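Local coordinates for trilobed Protease (Pyrococcus furiosus, PDB 2GOP), which is probably a peptide-cleaving hydrolase, with a beta-propeller domain of open Velcro topology, at residues Phe173-Trp178 against Val184-His189. Sequence-based numbering, arbitrary orientation.
Sequences FSSGIW and VVNVPH
Ser-175 to Ile-177 runs antiparallel to Val-184 to Asn-186, the strand axes 4.7 Å apart at 167°, with two hydrogen-bonded pairs, Ser-175 with Asn-186 and Ile-177 with Val-184, flanking the non-hydrogen-bonded pair Gly-176 with Val-185. The shortest of the four backbone bonds joins Val-184 N to Ile-177 O at 2.8 Å. Above the first pair the side chains add a bond of their own: Asn-186 ND2 gives a hydrogen to Ser-175 OG at 2.9 Å, nearly straight at 166° and within the amide plane. Ser-175 OG stands between its backbone N and carbonyl carbon (chi1 61°), which brings it up against the amide. The other end of that amide, OD1, accepts from the backbone N of Ala-221, so the group is pinned at both ends. With an alanine here in place of Asn-186, Ser-175 OG and the backbone N of Ala-221 are likely to lose these partners, and the side-chain tie to strand 219-224 would be weakened. On the same face Ile-177 CG1 lies 3.9 Å from Val-184 CB, the two side chains side by side and pointing the same way, and both touch Ala-221. Beyond the ladder, Pro-188 CG rests 4.0 Å from Phe-173 CB, while Ser-174 OG, bonded to Pro-171 O, lies against Val-187. This beta hairpin forms the first two strands of a four-stranded antiparallel propeller blade, its opposite faces packing against the neighbouring blades.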
loop_
_atom_site.group_PDB
_atom_site.type_symbol
_atom_site.label_atom_id
_atom_site.label_comp_id
_atom_site.label_asym_id
_atom_site.label_seq_id
_atom_site.Cartn_x
_atom_site.Cartn_y
_atom_site.Cartn_z
ATOM N N PHE A 173 1.756 -12.051 -3.574
ATOM C CA PHE A 173 2.431 -10.750 -3.495
ATOM C C PHE A 173 3.911 -10.780 -3.895
ATOM O O PHE A 173 4.645 -9.847 -3.591
ATOM C CB PHE A 173 2.265 -10.113 -2.109
ATOM C CG PHE A 173 0.861 -10.185 -1.575
ATOM C CD1 PHE A 173 -0.197 -9.651 -2.299
ATOM C CD2 PHE A 173 0.598 -10.784 -0.350
ATOM C CE1 PHE A 173 -1.496 -9.716 -1.814
ATOM C CE2 PHE A 173 -0.697 -10.850 0.143
ATOM C CZ PHE A 173 -1.747 -10.313 -0.593
ATOM N N SER A 174 4.341 -11.841 -4.574
ATOM C CA SER A 174 5.676 -11.879 -5.161
ATOM C C SER A 174 5.660 -11.096 -6.470
ATOM O O SER A 174 4.598 -10.813 -7.028
ATOM C CB SER A 174 6.139 -13.319 -5.397
ATOM O OG SER A 174 6.235 -14.039 -4.182
ATOM N N SER A 175 6.842 -10.728 -6.942
ATOM C CA SER A 175 6.977 -9.931 -8.163
ATOM C C SER A 175 8.302 -10.301 -8.831
ATOM O O SER A 175 9.124 -10.991 -8.236
ATOM C CB SER A 175 6.917 -8.440 -7.849
ATOM O OG SER A 175 7.964 -8.047 -6.985
ATOM N N GLY A 176 8.492 -9.874 -10.073
ATOM C CA GLY A 176 9.699 -10.267 -10.820
ATOM C C GLY A 176 10.017 -9.313 -11.939
ATOM O O GLY A 176 9.110 -8.655 -12.474
ATOM N N ILE A 177 11.312 -9.222 -12.274
ATOM C CA ILE A 177 11.786 -8.422 -13.397
ATOM C C ILE A 177 12.878 -9.177 -14.137
ATOM O O ILE A 177 13.523 -10.063 -13.564
ATOM C CB ILE A 177 12.338 -7.032 -12.948
ATOM C CG1 ILE A 177 13.495 -7.198 -11.961
ATOM C CG2 ILE A 177 11.232 -6.171 -12.291
ATOM C CD1 ILE A 177 14.357 -5.960 -11.829
ATOM N N TRP A 178 13.074 -8.850 -15.415
ATOM C CA TRP A 178 14.179 -9.425 -16.177
ATOM C C TRP A 178 15.491 -8.824 -15.676
ATOM O O TRP A 178 15.554 -7.632 -15.365
ATOM C CB TRP A 178 14.066 -9.100 -17.668
ATOM C CG TRP A 178 13.054 -9.881 -18.439
ATOM C CD1 TRP A 178 11.892 -9.404 -18.961
ATOM C CD2 TRP A 178 13.123 -11.262 -18.811
ATOM N NE1 TRP A 178 11.227 -10.398 -19.608
ATOM C CE2 TRP A 178 11.957 -11.551 -19.540
ATOM C CE3 TRP A 178 14.059 -12.288 -18.596
ATOM C CZ2 TRP A 178 11.688 -12.824 -20.055
ATOM C CZ3 TRP A 178 13.787 -13.559 -19.113
ATOM C CH2 TRP A 178 12.611 -13.808 -19.831
ATOM N N VAL A 184 14.784 -11.756 -11.688
ATOM C CA VAL A 184 14.993 -11.393 -10.290
ATOM C C VAL A 184 13.628 -11.423 -9.622
ATOM O O VAL A 184 12.714 -10.749 -10.067
ATOM C CB VAL A 184 15.610 -9.998 -10.181
ATOM C CG1 VAL A 184 15.650 -9.518 -8.715
ATOM C CG2 VAL A 184 17.003 -10.013 -10.821
ATOM N N VAL A 185 13.510 -12.200 -8.555
ATOM C CA VAL A 185 12.223 -12.488 -7.944
ATOM C C VAL A 185 12.187 -12.004 -6.506
ATOM O O VAL A 185 13.025 -12.399 -5.689
ATOM C CB VAL A 185 11.922 -13.989 -7.987
ATOM C CG1 VAL A 185 10.567 -14.293 -7.347
ATOM C CG2 VAL A 185 11.950 -14.489 -9.438
ATOM N N ASN A 186 11.201 -11.147 -6.221
ATOM C CA ASN A 186 10.939 -10.623 -4.891
ATOM C C ASN A 186 9.828 -11.430 -4.232
ATOM O O ASN A 186 8.732 -11.511 -4.766
ATOM C CB ASN A 186 10.502 -9.159 -4.966
ATOM C CG ASN A 186 11.420 -8.319 -5.817
ATOM O OD1 ASN A 186 12.599 -8.220 -5.529
ATOM N ND2 ASN A 186 10.874 -7.674 -6.850
ATOM N N VAL A 187 10.124 -12.000 -3.066
ATOM C CA VAL A 187 9.161 -12.782 -2.294
ATOM C C VAL A 187 9.049 -12.181 -0.889
ATOM O O VAL A 187 10.070 -11.929 -0.245
ATOM C CB VAL A 187 9.610 -14.268 -2.205
ATOM C CG1 VAL A 187 8.582 -15.118 -1.468
ATOM C CG2 VAL A 187 9.835 -14.829 -3.609
ATOM N N PRO A 188 7.817 -11.946 -0.402
ATOM C CA PRO A 188 7.705 -11.376 0.937
ATOM C C PRO A 188 8.326 -12.298 1.979
ATOM O O PRO A 188 8.105 -13.500 1.936
ATOM C CB PRO A 188 6.191 -11.273 1.157
ATOM C CG PRO A 188 5.606 -11.285 -0.203
ATOM C CD PRO A 188 6.493 -12.179 -1.002
ATOM N N HIS A 189 9.129 -11.741 2.875
ATOM C CA HIS A 189 9.693 -12.518 3.958
ATOM C C HIS A 189 8.660 -12.530 5.082
ATOM O O HIS A 189 8.630 -11.642 5.938
ATOM C CB HIS A 189 11.031 -11.942 4.415
ATOM C CG HIS A 189 11.704 -12.765 5.464
ATOM N ND1 HIS A 189 12.662 -13.710 5.170
ATOM C CD2 HIS A 189 11.542 -12.799 6.806
ATOM C CE1 HIS A 189 13.070 -14.282 6.288
ATOM N NE2 HIS A 189 12.406 -13.747 7.296
#